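Tryptophan synthase alpha chain (Aquifex aeolicus, PDB 2EKC) probably cleaves indoleglycerol phosphate to indole and glyceraldehyde 3-phosphate, as the alpha subunit of tryptophan synthase in the last step of tryptophan biosynthesis. Local coordinates at residues E16-S21 / G44-E49. Residues are numbered along the deposited sequence; the frame is centred on the assembly and turned at random.
Sequences EKALVS and GTDILE
Val20 pairs with Ile47 and Ser21 with Leu48 where strands 18-21 and 47-49 run parallel, their axes 4.8 Å apart at closest approach and inclined by 21°. Leu19 O takes two N-H groups, from Asp46 N in its carbonyl plane and from Ile47 N tilted 27° out of it; Ser21 N donates to Ile47 O and Glu49 N to Ser21 O. At the start of the pairing the Asp46 carboxylate stands in for a backbone acceptor: OD2 uses its anti lone pair to take Leu19 N at 2.9 Å, while Lys257 forms a salt bridge to the same oxygen. Ser21 OG, beside its own backbone N (chi1 -59°), donates to Thr45 OG1 at 2.7 Å, and Thr45 OG1 is also bonded to Val40 O of helix 30-42. An alanine in place of Thr45 would probably leave Ser21 OG and Val40 O without this shared partner and open a gap where CG2 lies against Ser21 CB. On the other face, Val20 CG2 lies 3.8 Å from Ile47 CB, and Val20 CG1 presses on Glu49 CG at 3.3 Å, the Val20 and Glu49 side chains crossing at about a right angle. Glu49 is a predicted proton acceptor, as is Asp60. This is the first beta-alpha-beta unit of the TIM barrel, helix 30-42 linking the strands; strand 230-233 closes the barrel on the far edge of strand 18-24, and Val253 of helix 246-258 packs on Leu19 and Thr45.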
ATOM      1  N   GLU A  16      -1.180  18.445  -3.795  1.00 18.58           N
ATOM      2  CA  GLU A  16      -1.873  17.444  -2.997  1.00 17.93           C
ATOM      3  C   GLU A  16      -0.933  16.386  -2.429  1.00 19.06           C
ATOM      4  O   GLU A  16       0.177  16.180  -2.930  1.00 17.10           O
ATOM      5  CB  GLU A  16      -2.920  16.731  -3.852  1.00 19.10           C
ATOM      6  CG  GLU A  16      -4.086  17.582  -4.298  1.00 19.90           C
ATOM      7  CD  GLU A  16      -5.112  16.772  -5.061  1.00 24.75           C
ATOM      8  OE1 GLU A  16      -5.159  15.538  -4.860  1.00 24.47           O
ATOM      9  OE2 GLU A  16      -5.878  17.362  -5.851  1.00 26.90           O
ATOM     10  N   LYS A  17      -1.392  15.725  -1.374  1.00 17.45           N
ATOM     11  CA  LYS A  17      -0.647  14.634  -0.764  1.00 18.33           C
ATOM     12  C   LYS A  17      -1.411  13.405  -1.246  1.00 16.62           C
ATOM     13  O   LYS A  17      -2.610  13.490  -1.535  1.00 15.30           O
ATOM     14  CB  LYS A  17      -0.692  14.709   0.763  1.00 17.50           C
ATOM     15  CG  LYS A  17      -0.221  16.035   1.339  1.00 19.66           C
ATOM     16  CD  LYS A  17       1.147  16.430   0.816  1.00 19.50           C
ATOM     17  CE  LYS A  17       1.583  17.759   1.412  1.00 22.82           C
ATOM     18  NZ  LYS A  17       2.840  18.255   0.798  1.00 25.48           N
ATOM     19  N   ALA A  18      -0.731  12.273  -1.335  1.00 15.50           N
ATOM     20  CA  ALA A  18      -1.370  11.056  -1.816  1.00 13.90           C
ATOM     21  C   ALA A  18      -2.190  10.323  -0.768  1.00 13.90           C
ATOM     22  O   ALA A  18      -1.838  10.300   0.409  1.00 14.26           O
ATOM     23  CB  ALA A  18      -0.314  10.108  -2.379  1.00 14.31           C
ATOM     24  N   LEU A  19      -3.303   9.743  -1.205  1.00 14.16           N
ATOM     25  CA  LEU A  19      -4.129   8.931  -0.324  1.00 14.27           C
ATOM     26  C   LEU A  19      -3.905   7.512  -0.827  1.00 15.69           C
ATOM     27  O   LEU A  19      -4.191   7.206  -1.989  1.00 16.00           O
ATOM     28  CB  LEU A  19      -5.616   9.270  -0.439  1.00 15.67           C
ATOM     29  CG  LEU A  19      -6.509   8.221   0.249  1.00 16.84           C
ATOM     30  CD1 LEU A  19      -6.104   8.070   1.713  1.00 15.67           C
ATOM     31  CD2 LEU A  19      -7.971   8.615   0.140  1.00 18.01           C
ATOM     32  N   VAL A  20      -3.357   6.663   0.034  1.00 15.58           N
ATOM     33  CA  VAL A  20      -3.100   5.271  -0.315  1.00 13.05           C
ATOM     34  C   VAL A  20      -4.168   4.445   0.392  1.00 12.10           C
ATOM     35  O   VAL A  20      -4.221   4.430   1.619  1.00 12.32           O
ATOM     36  CB  VAL A  20      -1.702   4.837   0.178  1.00 13.03           C
ATOM     37  CG1 VAL A  20      -1.440   3.395  -0.190  1.00 12.64           C
ATOM     38  CG2 VAL A  20      -0.640   5.739  -0.424  1.00 13.62           C
ATOM     39  N   SER A  21      -5.025   3.775  -0.377  1.00 10.98           N
ATOM     40  CA  SER A  21      -6.099   2.971   0.200  1.00 11.51           C
ATOM     41  C   SER A  21      -5.781   1.486   0.136  1.00 12.90           C
ATOM     42  O   SER A  21      -5.359   0.965  -0.902  1.00 12.16           O
ATOM     43  CB  SER A  21      -7.420   3.251  -0.519  1.00 11.49           C
ATOM     44  OG  SER A  21      -7.750   4.625  -0.424  1.00 12.46           O
ATOM     45  N   GLY A  44     -11.187   9.303  -5.168  1.00 18.59           N
ATOM     46  CA  GLY A  44      -9.959  10.021  -4.874  1.00 19.53           C
ATOM     47  C   GLY A  44      -8.704   9.284  -4.460  1.00 18.81           C
ATOM     48  O   GLY A  44      -7.694   9.928  -4.170  1.00 19.21           O
ATOM     49  N   THR A  45      -8.746   7.956  -4.416  1.00 16.37           N
ATOM     50  CA  THR A  45      -7.562   7.188  -4.037  1.00 14.88           C
ATOM     51  C   THR A  45      -6.471   7.413  -5.092  1.00 13.89           C
ATOM     52  O   THR A  45      -6.720   7.290  -6.290  1.00 13.58           O
ATOM     53  CB  THR A  45      -7.900   5.678  -3.927  1.00 14.58           C
ATOM     54  OG1 THR A  45      -8.725   5.462  -2.773  1.00 14.92           O
ATOM     55  CG2 THR A  45      -6.639   4.845  -3.807  1.00 13.75           C
ATOM     56  N   ASP A  46      -5.266   7.748  -4.641  1.00 13.45           N
ATOM     57  CA  ASP A  46      -4.145   8.004  -5.547  1.00 13.85           C
ATOM     58  C   ASP A  46      -3.274   6.782  -5.793  1.00 14.30           C
ATOM     59  O   ASP A  46      -2.719   6.613  -6.879  1.00 14.08           O
ATOM     60  CB  ASP A  46      -3.284   9.129  -4.986  1.00 11.10           C
ATOM     61  CG  ASP A  46      -4.059  10.420  -4.844  1.00 14.15           C
ATOM     62  OD1 ASP A  46      -4.472  10.962  -5.889  1.00 13.47           O
ATOM     63  OD2 ASP A  46      -4.266  10.881  -3.698  1.00 13.33           O
ATOM     64  N   ILE A  47      -3.146   5.945  -4.773  1.00 12.87           N
ATOM     65  CA  ILE A  47      -2.337   4.734  -4.863  1.00 13.19           C
ATOM     66  C   ILE A  47      -3.111   3.627  -4.172  1.00 13.21           C
ATOM     67  O   ILE A  47      -3.590   3.800  -3.049  1.00 13.77           O
ATOM     68  CB  ILE A  47      -0.976   4.915  -4.156  1.00 12.97           C
ATOM     69  CG1 ILE A  47      -0.158   5.990  -4.873  1.00 10.69           C
ATOM     70  CG2 ILE A  47      -0.215   3.582  -4.132  1.00 14.91           C
ATOM     71  CD1 ILE A  47       1.124   6.361  -4.151  1.00 14.76           C
ATOM     72  N   LEU A  48      -3.227   2.489  -4.840  1.00 13.27           N
ATOM     73  CA  LEU A  48      -3.972   1.371  -4.288  1.00 13.81           C
ATOM     74  C   LEU A  48      -3.087   0.267  -3.733  1.00 13.53           C
ATOM     75  O   LEU A  48      -2.093  -0.106  -4.352  1.00 15.49           O
ATOM     76  CB  LEU A  48      -4.884   0.788  -5.372  1.00 14.91           C
ATOM     77  CG  LEU A  48      -5.878  -0.290  -4.951  1.00 17.53           C
ATOM     78  CD1 LEU A  48      -6.911   0.330  -4.016  1.00 17.57           C
ATOM     79  CD2 LEU A  48      -6.554  -0.884  -6.179  1.00 15.20           C
ATOM     80  N   GLU A  49      -3.433  -0.237  -2.549  1.00 11.93           N
ATOM     81  CA  GLU A  49      -2.704  -1.355  -1.965  1.00 12.58           C
ATOM     82  C   GLU A  49      -3.690  -2.519  -2.042  1.00 12.98           C
ATOM     83  O   GLU A  49      -4.780  -2.461  -1.460  1.00 13.84           O
ATOM     84  CB  GLU A  49      -2.324  -1.114  -0.504  1.00 14.26           C
ATOM     85  CG  GLU A  49      -1.430   0.080  -0.251  1.00 19.20           C
ATOM     86  CD  GLU A  49      -0.836   0.052   1.149  1.00 22.03           C
ATOM     87  OE1 GLU A  49      -1.527  -0.423   2.074  1.00 21.18           O
ATOM     88  OE2 GLU A  49       0.315   0.508   1.323  1.00 22.66           O
TER